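Local coordinates for putative extracellular solute-binding protein (Bordetella bronchiseptica, PDB 4P56), which binds mandelate and probably delivers it, or a related acid, from the periplasm to a TRAP transporter, at residues P191-Y196 with V215-D220; I169-G174 with G206-A211; V85-V90 with V240-D245. One frame throughout, in Å; residues are numbered along the deposited sequence.

Overall arrangement
Interactions 1 and 2 lie side by side and share (R)-mandelic acid, whereas interaction 3 stands apart, its centre about 25 Å from either of theirs. Helix 195-200, strand 206-210 and helix 211-216 follow one another in the chain, so 191-196 with 215-220 and 169-174 with 206-211 interlock: L219 and S195 rest on F209, and A192 approaches R170. Interaction 2 is buried and joins sheet bonding to a charged grip on the carboxylate. Interaction 1 is partly buried, mostly van der Waals contact with an exposed margin. Interaction 3, again buried, pairs strands of a separate antiparallel sheet through backbone bonds and mostly aliphatic side chains.

Interaction 1 of 3, residues P191-Y196 with V215-D220; sequences PAPESY and VSFKLD. With RMN ((R)-mandelic acid), chain D.
With CG swung anti to its carbonyl carbon (chi1 -72°), F217 sends its ring across to A192, while Y196, its CG anti to the backbone N (chi1 -179°), brings its ring up to the carbonyls of F217 and K218. Helix 211-216 ends here in a Schellman motif. K218, at positive phi, is the C-prime residue, and its N bonds back to V215 O at 3.0 Å. The turn projects F217 inward to the ligand pocket, while the long chain of K218 leads away from 191-196, as suits an exposed lysine.

F217 CZ touches A192 CB at 3.5 Å, and F217 CE1 passes the backbone where A192 joins P193. A small methyl fits this place, since A192 CB is also only 3.6 Å from mandelate O12. The aromatic residue suits its own position because the rim of its ring serves the ligand: F217 CE2 comes within 4.0 Å of RMN C4, which lies at the ring's edge near its plane. F209 packs against the same phenylalanine, the two ring planes about 25° apart.

S195 turns its hydroxyl back along its own segment, OG donating to A192 O at 3.0 Å. That oxygen also accepts from S195 N, so two donors grip it. With its hydroxyl bonded in this way, a serine is tolerated beside the apolar ring of F217, S195 OG lying 3.9 Å from F217 CB. L219 fills in next to it, CD2 lying 3.7 Å from Y196 CA. At the exposed margin, K218 O meets the Y196 ring in its plane, 3.5 Å from Y196 CE1.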
# COMPACT_ATOMS: atom_id res chain seq x y z
N PRO A 191 -0.42 9.08 8.68
CA PRO A 191 -1.03 8.78 7.39
C PRO A 191 -0.48 9.67 6.29
O PRO A 191 -0.05 10.78 6.57
CB PRO A 191 -2.51 9.07 7.62
CG PRO A 191 -2.70 9.01 9.07
CD PRO A 191 -1.42 9.41 9.71
N ALA A 192 -0.53 9.18 5.06
CA ALA A 192 0.03 9.87 3.89
C ALA A 192 -0.34 11.36 3.77
O ALA A 192 0.55 12.18 3.52
CB ALA A 192 -0.37 9.15 2.64
N PRO A 193 -1.60 11.72 3.95
CA PRO A 193 -1.92 13.15 3.76
C PRO A 193 -1.19 14.10 4.72
O PRO A 193 -1.22 15.30 4.48
CB PRO A 193 -3.42 13.22 4.04
CG PRO A 193 -3.92 11.83 3.79
CD PRO A 193 -2.80 10.94 4.26
N GLU A 194 -0.58 13.59 5.78
CA GLU A 194 0.16 14.46 6.67
C GLU A 194 1.56 14.81 6.15
O GLU A 194 2.26 15.63 6.76
CB GLU A 194 0.26 13.88 8.09
CG GLU A 194 -1.08 13.76 8.80
CD GLU A 194 -0.96 13.54 10.29
OE1 GLU A 194 -0.07 14.13 10.93
OE2 GLU A 194 -1.77 12.75 10.82
N SER A 195 1.98 14.20 5.05
CA SER A 195 3.37 14.29 4.61
C SER A 195 3.75 15.74 4.21
O SER A 195 4.84 16.22 4.52
CB SER A 195 3.64 13.27 3.48
OG SER A 195 2.89 13.57 2.30
N TYR A 196 2.85 16.45 3.55
CA TYR A 196 3.16 17.80 3.11
C TYR A 196 3.38 18.72 4.30
O TYR A 196 4.38 19.46 4.37
CB TYR A 196 2.04 18.36 2.19
CG TYR A 196 2.41 19.75 1.74
CD1 TYR A 196 3.17 19.94 0.60
CD2 TYR A 196 2.05 20.86 2.50
CE1 TYR A 196 3.55 21.23 0.20
CE2 TYR A 196 2.43 22.13 2.12
CZ TYR A 196 3.18 22.31 0.97
OH TYR A 196 3.55 23.57 0.59
N VAL A 215 4.60 13.48 -6.37
CA VAL A 215 3.88 14.45 -7.17
C VAL A 215 2.47 14.65 -6.63
O VAL A 215 2.01 15.79 -6.53
CB VAL A 215 3.83 14.03 -8.65
CG1 VAL A 215 3.04 15.02 -9.48
CG2 VAL A 215 5.21 13.91 -9.19
N SER A 216 1.78 13.57 -6.28
CA SER A 216 0.37 13.72 -5.93
C SER A 216 0.22 14.43 -4.59
O SER A 216 -0.76 15.11 -4.37
CB SER A 216 -0.37 12.37 -5.95
OG SER A 216 0.21 11.47 -5.05
N PHE A 217 1.20 14.29 -3.71
CA PHE A 217 1.17 14.98 -2.43
C PHE A 217 1.90 16.34 -2.47
O PHE A 217 2.06 17.02 -1.45
CB PHE A 217 1.72 14.05 -1.34
CG PHE A 217 0.77 12.93 -0.99
CD1 PHE A 217 -0.21 13.11 -0.02
CD2 PHE A 217 0.85 11.72 -1.63
CE1 PHE A 217 -1.08 12.08 0.31
CE2 PHE A 217 -0.04 10.68 -1.31
CZ PHE A 217 -0.99 10.86 -0.35
N LYS A 218 2.31 16.73 -3.68
CA LYS A 218 2.88 18.05 -3.95
C LYS A 218 4.16 18.29 -3.17
O LYS A 218 4.37 19.37 -2.62
CB LYS A 218 1.87 19.15 -3.63
CG LYS A 218 0.61 19.10 -4.49
CD LYS A 218 -0.45 20.05 -3.95
CE LYS A 218 -1.86 19.50 -4.11
NZ LYS A 218 -2.42 19.70 -5.48
N LEU A 219 5.02 17.28 -3.14
CA LEU A 219 6.26 17.36 -2.39
C LEU A 219 7.48 17.73 -3.24
O LEU A 219 8.58 17.87 -2.72
CB LEU A 219 6.54 16.01 -1.73
CG LEU A 219 5.42 15.42 -0.88
CD1 LEU A 219 5.83 14.08 -0.28
CD2 LEU A 219 5.05 16.37 0.22
N ASP A 220 7.29 17.91 -4.55
CA ASP A 220 8.45 18.00 -5.42
C ASP A 220 9.11 19.39 -5.46
O ASP A 220 10.09 19.59 -6.17
CB ASP A 220 8.12 17.52 -6.84
CG ASP A 220 6.87 18.15 -7.40
OD1 ASP A 220 5.86 18.30 -6.67
OD2 ASP A 220 6.89 18.46 -8.61
C1 RMN D . 0.42 5.33 1.24
C2 RMN D . -0.91 5.69 1.17
C3 RMN D . -1.40 6.39 0.08
C4 RMN D . -0.55 6.78 -0.94
C5 RMN D . 0.80 6.43 -0.87
C6 RMN D . 1.27 5.70 0.21
C7 RMN D . 0.95 4.58 2.43
C10 RMN D . 1.75 5.52 3.27
O8 RMN D . 1.81 3.56 2.09
O11 RMN D . 3.01 5.70 3.09
O12 RMN D . 1.16 6.21 4.16

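Interaction 2 of 3, residues I169-G174 with G206-A211; sequences IRVGGG and GVFFPA. With RMN ((R)-mandelic acid), chain D.
I169 sets its CG2 methyl over the face of the F208 ring, 3.5 Å from F208 CD1, in a CH-pi contact where the two side chains cross at about a right angle. Its other branch ends against G206, whose lack of a side chain lets I169 CD1 lie directly on the backbone.

R170 offers both its N and its O to 206-210, bonding to the residues on either side of V207: R170 N donates to G206 O at 2.9 Å, and F208 N returns a nearly straight bond to R170 O at 3.1 Å. These strands, 168-171 and 206-210, are parallel neighbours in the six-stranded mixed sheet that forms the core of one lobe of this solute-binding protein, and the ligand sits beyond their C-terminal ends.

The R170 side chain leaves with CG anti to the backbone N (chi1 -161°), then bends at chi2 and chi3 to face the mandelate carboxylate edge-on. R170 NH1 donates to RMN O12 at 2.8 Å and NH2 to RMN O11 at 2.7 Å, a two-pronged grip that fixes the carboxylate's rotation, as an arginine does in many TRAP solute-binding proteins. NH2 also makes a weak bond to F208 O, and K190 O takes a further bond from NH1. F209 adds an off-centre cation-pi contact, its ring centroid 4.6 Å from R170 CZ. Buried NE, alongside V207 CG2, has no partner in the model.

V171 then lays CG1 alongside F208, at 3.9 Å from F208 CD2. G172 N, over one face of the guanidinium, donates to a water that in turn donates to F208 O and RMN O11.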
# COMPACT_ATOMS: atom_id res chain seq x y z
N ILE A 169 11.86 10.46 9.43
CA ILE A 169 11.23 10.03 8.18
C ILE A 169 9.76 9.72 8.36
O ILE A 169 9.38 8.83 9.14
CB ILE A 169 11.90 8.75 7.65
CG1 ILE A 169 13.40 8.97 7.38
CG2 ILE A 169 11.23 8.33 6.34
CD1 ILE A 169 13.69 10.06 6.33
N ARG A 170 8.92 10.45 7.65
CA ARG A 170 7.50 10.15 7.64
C ARG A 170 7.29 8.79 6.99
O ARG A 170 7.61 8.59 5.82
CB ARG A 170 6.76 11.22 6.83
CG ARG A 170 5.26 11.33 7.08
CD ARG A 170 4.40 10.10 6.75
NE ARG A 170 4.75 9.40 5.53
CZ ARG A 170 4.01 8.46 4.94
NH1 ARG A 170 2.80 8.13 5.39
NH2 ARG A 170 4.47 7.85 3.86
N VAL A 171 6.73 7.85 7.75
CA VAL A 171 6.34 6.57 7.21
C VAL A 171 4.87 6.27 7.49
O VAL A 171 4.30 6.81 8.42
CB VAL A 171 7.21 5.45 7.83
CG1 VAL A 171 8.68 5.66 7.49
CG2 VAL A 171 7.03 5.42 9.34
N GLY A 172 4.25 5.42 6.68
CA GLY A 172 2.88 5.05 6.95
C GLY A 172 2.73 4.29 8.26
O GLY A 172 1.78 4.48 9.03
N GLY A 173 3.71 3.44 8.53
CA GLY A 173 3.66 2.50 9.63
C GLY A 173 4.15 1.17 9.08
O GLY A 173 4.81 1.14 8.04
N GLY A 174 3.83 0.07 9.76
CA GLY A 174 4.12 -1.25 9.20
C GLY A 174 5.58 -1.42 8.73
O GLY A 174 6.52 -1.01 9.42
N GLY A 206 12.39 13.77 5.73
CA GLY A 206 12.20 12.92 4.59
C GLY A 206 10.97 12.07 4.72
O GLY A 206 10.18 12.21 5.67
N VAL A 207 10.76 11.22 3.72
CA VAL A 207 9.54 10.44 3.61
C VAL A 207 9.80 9.19 2.82
O VAL A 207 10.58 9.21 1.86
CB VAL A 207 8.36 11.25 2.98
CG1 VAL A 207 8.71 11.79 1.62
CG2 VAL A 207 7.12 10.38 2.88
N PHE A 208 9.18 8.10 3.24
CA PHE A 208 9.21 6.85 2.49
C PHE A 208 7.88 6.87 1.72
O PHE A 208 6.81 6.87 2.32
CB PHE A 208 9.29 5.60 3.41
CG PHE A 208 10.68 5.28 3.93
CD1 PHE A 208 11.76 6.09 3.66
CD2 PHE A 208 10.89 4.13 4.73
CE1 PHE A 208 13.01 5.77 4.15
CE2 PHE A 208 12.13 3.82 5.20
CZ PHE A 208 13.20 4.64 4.91
N PHE A 209 7.97 6.95 0.39
CA PHE A 209 6.79 6.92 -0.48
C PHE A 209 7.17 6.21 -1.78
O PHE A 209 8.36 6.13 -2.12
CB PHE A 209 6.42 8.35 -0.87
CG PHE A 209 5.24 8.93 -0.13
CD1 PHE A 209 4.26 8.13 0.44
CD2 PHE A 209 5.08 10.30 -0.07
CE1 PHE A 209 3.17 8.70 1.07
CE2 PHE A 209 3.98 10.87 0.58
CZ PHE A 209 3.03 10.06 1.14
N PRO A 210 6.17 5.72 -2.53
CA PRO A 210 6.44 5.32 -3.91
C PRO A 210 6.57 6.57 -4.79
O PRO A 210 6.29 7.67 -4.32
CB PRO A 210 5.20 4.52 -4.29
CG PRO A 210 4.10 5.23 -3.54
CD PRO A 210 4.73 5.69 -2.23
N ALA A 211 7.03 6.40 -6.01
CA ALA A 211 7.32 7.54 -6.87
C ALA A 211 6.14 8.51 -7.04
O ALA A 211 6.32 9.70 -7.00
CB ALA A 211 7.78 7.05 -8.20
C1 RMN D . 0.42 5.33 1.24
C2 RMN D . -0.91 5.69 1.17
C3 RMN D . -1.40 6.39 0.08
C4 RMN D . -0.55 6.78 -0.94
C5 RMN D . 0.80 6.43 -0.87
C6 RMN D . 1.27 5.70 0.21
C7 RMN D . 0.95 4.58 2.43
C10 RMN D . 1.75 5.52 3.27
O8 RMN D . 1.81 3.56 2.09
O11 RMN D . 3.01 5.70 3.09
O12 RMN D . 1.16 6.21 4.16
O HOH W 1 5.85 4.82 4.33

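Interaction 3 of 3, residues V85-V90 with V240-D245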
# COMPACT_ATOMS: atom_id res chain seq x y z
N VAL A 85 -20.26 4.04 6.58
CA VAL A 85 -20.15 4.01 5.11
C VAL A 85 -20.08 2.57 4.69
O VAL A 85 -19.77 1.70 5.52
CB VAL A 85 -18.89 4.76 4.57
CG1 VAL A 85 -18.95 6.23 4.96
CG2 VAL A 85 -17.60 4.11 5.07
N ASP A 86 -20.34 2.31 3.41
CA ASP A 86 -20.46 0.94 2.95
C ASP A 86 -19.12 0.34 2.50
O ASP A 86 -18.88 -0.84 2.73
CB ASP A 86 -21.45 0.84 1.79
CG ASP A 86 -22.89 1.10 2.21
OD1 ASP A 86 -23.32 0.53 3.24
OD2 ASP A 86 -23.58 1.90 1.53
N VAL A 87 -18.28 1.16 1.87
CA VAL A 87 -17.05 0.69 1.24
C VAL A 87 -15.91 1.67 1.49
O VAL A 87 -16.10 2.88 1.50
CB VAL A 87 -17.25 0.55 -0.29
CG1 VAL A 87 -15.95 0.16 -1.00
CG2 VAL A 87 -18.39 -0.47 -0.57
N THR A 88 -14.72 1.14 1.71
CA THR A 88 -13.56 1.99 1.71
C THR A 88 -12.30 1.21 1.42
O THR A 88 -12.36 0.01 1.19
CB THR A 88 -13.38 2.71 3.06
OG1 THR A 88 -12.50 3.81 2.87
CG2 THR A 88 -12.78 1.78 4.09
N PHE A 89 -11.16 1.91 1.43
CA PHE A 89 -9.85 1.26 1.42
C PHE A 89 -9.07 1.65 2.67
O PHE A 89 -9.24 2.76 3.19
CB PHE A 89 -9.05 1.65 0.17
CG PHE A 89 -8.84 3.12 0.03
CD1 PHE A 89 -9.84 3.94 -0.47
CD2 PHE A 89 -7.65 3.69 0.40
CE1 PHE A 89 -9.66 5.32 -0.60
CE2 PHE A 89 -7.45 5.09 0.28
CZ PHE A 89 -8.45 5.88 -0.23
N VAL A 90 -8.25 0.73 3.17
CA VAL A 90 -7.50 0.99 4.38
C VAL A 90 -6.07 0.56 4.16
O VAL A 90 -5.84 -0.42 3.45
CB VAL A 90 -8.08 0.22 5.60
CG1 VAL A 90 -9.46 0.72 5.96
CG2 VAL A 90 -8.10 -1.28 5.33
N VAL A 240 -9.46 -3.43 0.23
CA VAL A 240 -10.77 -2.87 -0.06
C VAL A 240 -11.83 -3.73 0.69
O VAL A 240 -11.86 -4.96 0.56
CB VAL A 240 -11.03 -2.85 -1.56
CG1 VAL A 240 -12.46 -2.38 -1.84
CG2 VAL A 240 -10.03 -1.93 -2.24
N ILE A 241 -12.67 -3.07 1.48
CA ILE A 241 -13.59 -3.72 2.39
C ILE A 241 -15.03 -3.21 2.20
O ILE A 241 -15.25 -2.08 1.72
CB ILE A 241 -13.14 -3.55 3.87
CG1 ILE A 241 -12.98 -2.09 4.23
CG2 ILE A 241 -11.75 -4.21 4.11
CD1 ILE A 241 -12.80 -1.81 5.70
N ILE A 242 -16.00 -4.05 2.56
CA ILE A 242 -17.40 -3.67 2.51
C ILE A 242 -18.13 -4.13 3.76
O ILE A 242 -17.83 -5.17 4.35
CB ILE A 242 -18.09 -4.20 1.21
CG1 ILE A 242 -19.51 -3.68 1.11
CG2 ILE A 242 -18.05 -5.73 1.16
CD1 ILE A 242 -20.14 -3.86 -0.29
N ASN A 243 -19.05 -3.29 4.19
CA ASN A 243 -19.85 -3.60 5.34
C ASN A 243 -20.66 -4.87 5.05
O ASN A 243 -21.20 -5.03 3.94
CB ASN A 243 -20.79 -2.43 5.60
CG ASN A 243 -21.80 -2.75 6.70
OD1 ASN A 243 -22.87 -3.26 6.41
ND2 ASN A 243 -21.44 -2.48 7.94
N ARG A 244 -20.73 -5.78 6.02
CA ARG A 244 -21.35 -7.08 5.76
C ARG A 244 -22.85 -6.99 5.54
O ARG A 244 -23.42 -7.75 4.75
CB ARG A 244 -21.05 -8.06 6.91
CG ARG A 244 -19.62 -8.50 6.91
CD ARG A 244 -19.34 -9.45 8.09
NE ARG A 244 -18.05 -10.08 7.88
CZ ARG A 244 -17.35 -10.68 8.83
NH1 ARG A 244 -17.81 -10.74 10.07
NH2 ARG A 244 -16.16 -11.20 8.53
N ASP A 245 -23.51 -6.10 6.26
CA ASP A 245 -24.95 -5.92 6.09
C ASP A 245 -25.28 -5.36 4.69
O ASP A 245 -26.23 -5.80 4.04
CB ASP A 245 -25.48 -5.01 7.19
CG ASP A 245 -25.47 -5.71 8.56
OD1 ASP A 245 -25.58 -6.95 8.56
OD2 ASP A 245 -25.34 -5.03 9.60
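Strands 87-90 and 240-242 run antiparallel, their axes 4.9 Å apart at closest and their directions 146° apart, with T88 and I241 as the hydrogen-bonded pair between the non-hydrogen-bonded pairs V87-I242 and F89-V240. I241 N donates to T88 O at 3.1 Å, and T88 N answers with a longer bond of 3.3 Å to I241 O. Beyond this pair N243 N reaches D86 O at 2.9 Å, one bond further along, just before helix 244-248.

On the face that V87, F89, V240 and I242 share, the beta-branched V87, V240 and I242 suit the extended backbone and the buried surroundings. I242, extended with CG1 anti to the backbone N (chi1 -175°), lays that CG1 3.8 Å from V87 CG2. F89 turns the end of its ring away from 240-245, toward W34 and helix 40-56.

On the other face T88 and I241 lie side by side, T88 CG2 3.9 Å from I241 CG1, and I241 CD1 goes on to V90 CG1 at 4.2 Å. V80 of helix 76-81 packs on both T88 and I241. The threonine divides its labour: the methyl joins this apolar layer while OG1 bonds to S32 O. N243 is the N-cap of helix 244-248, where OD1 accepts from A246 N and ND2 donates to V80 O.

Strands 87-91 and 237-242 are the outer and middle strands of a three-stranded antiparallel sheet that 139-145 completes; the start of the middle strand carries the pocket residue H238, with D236 just before it.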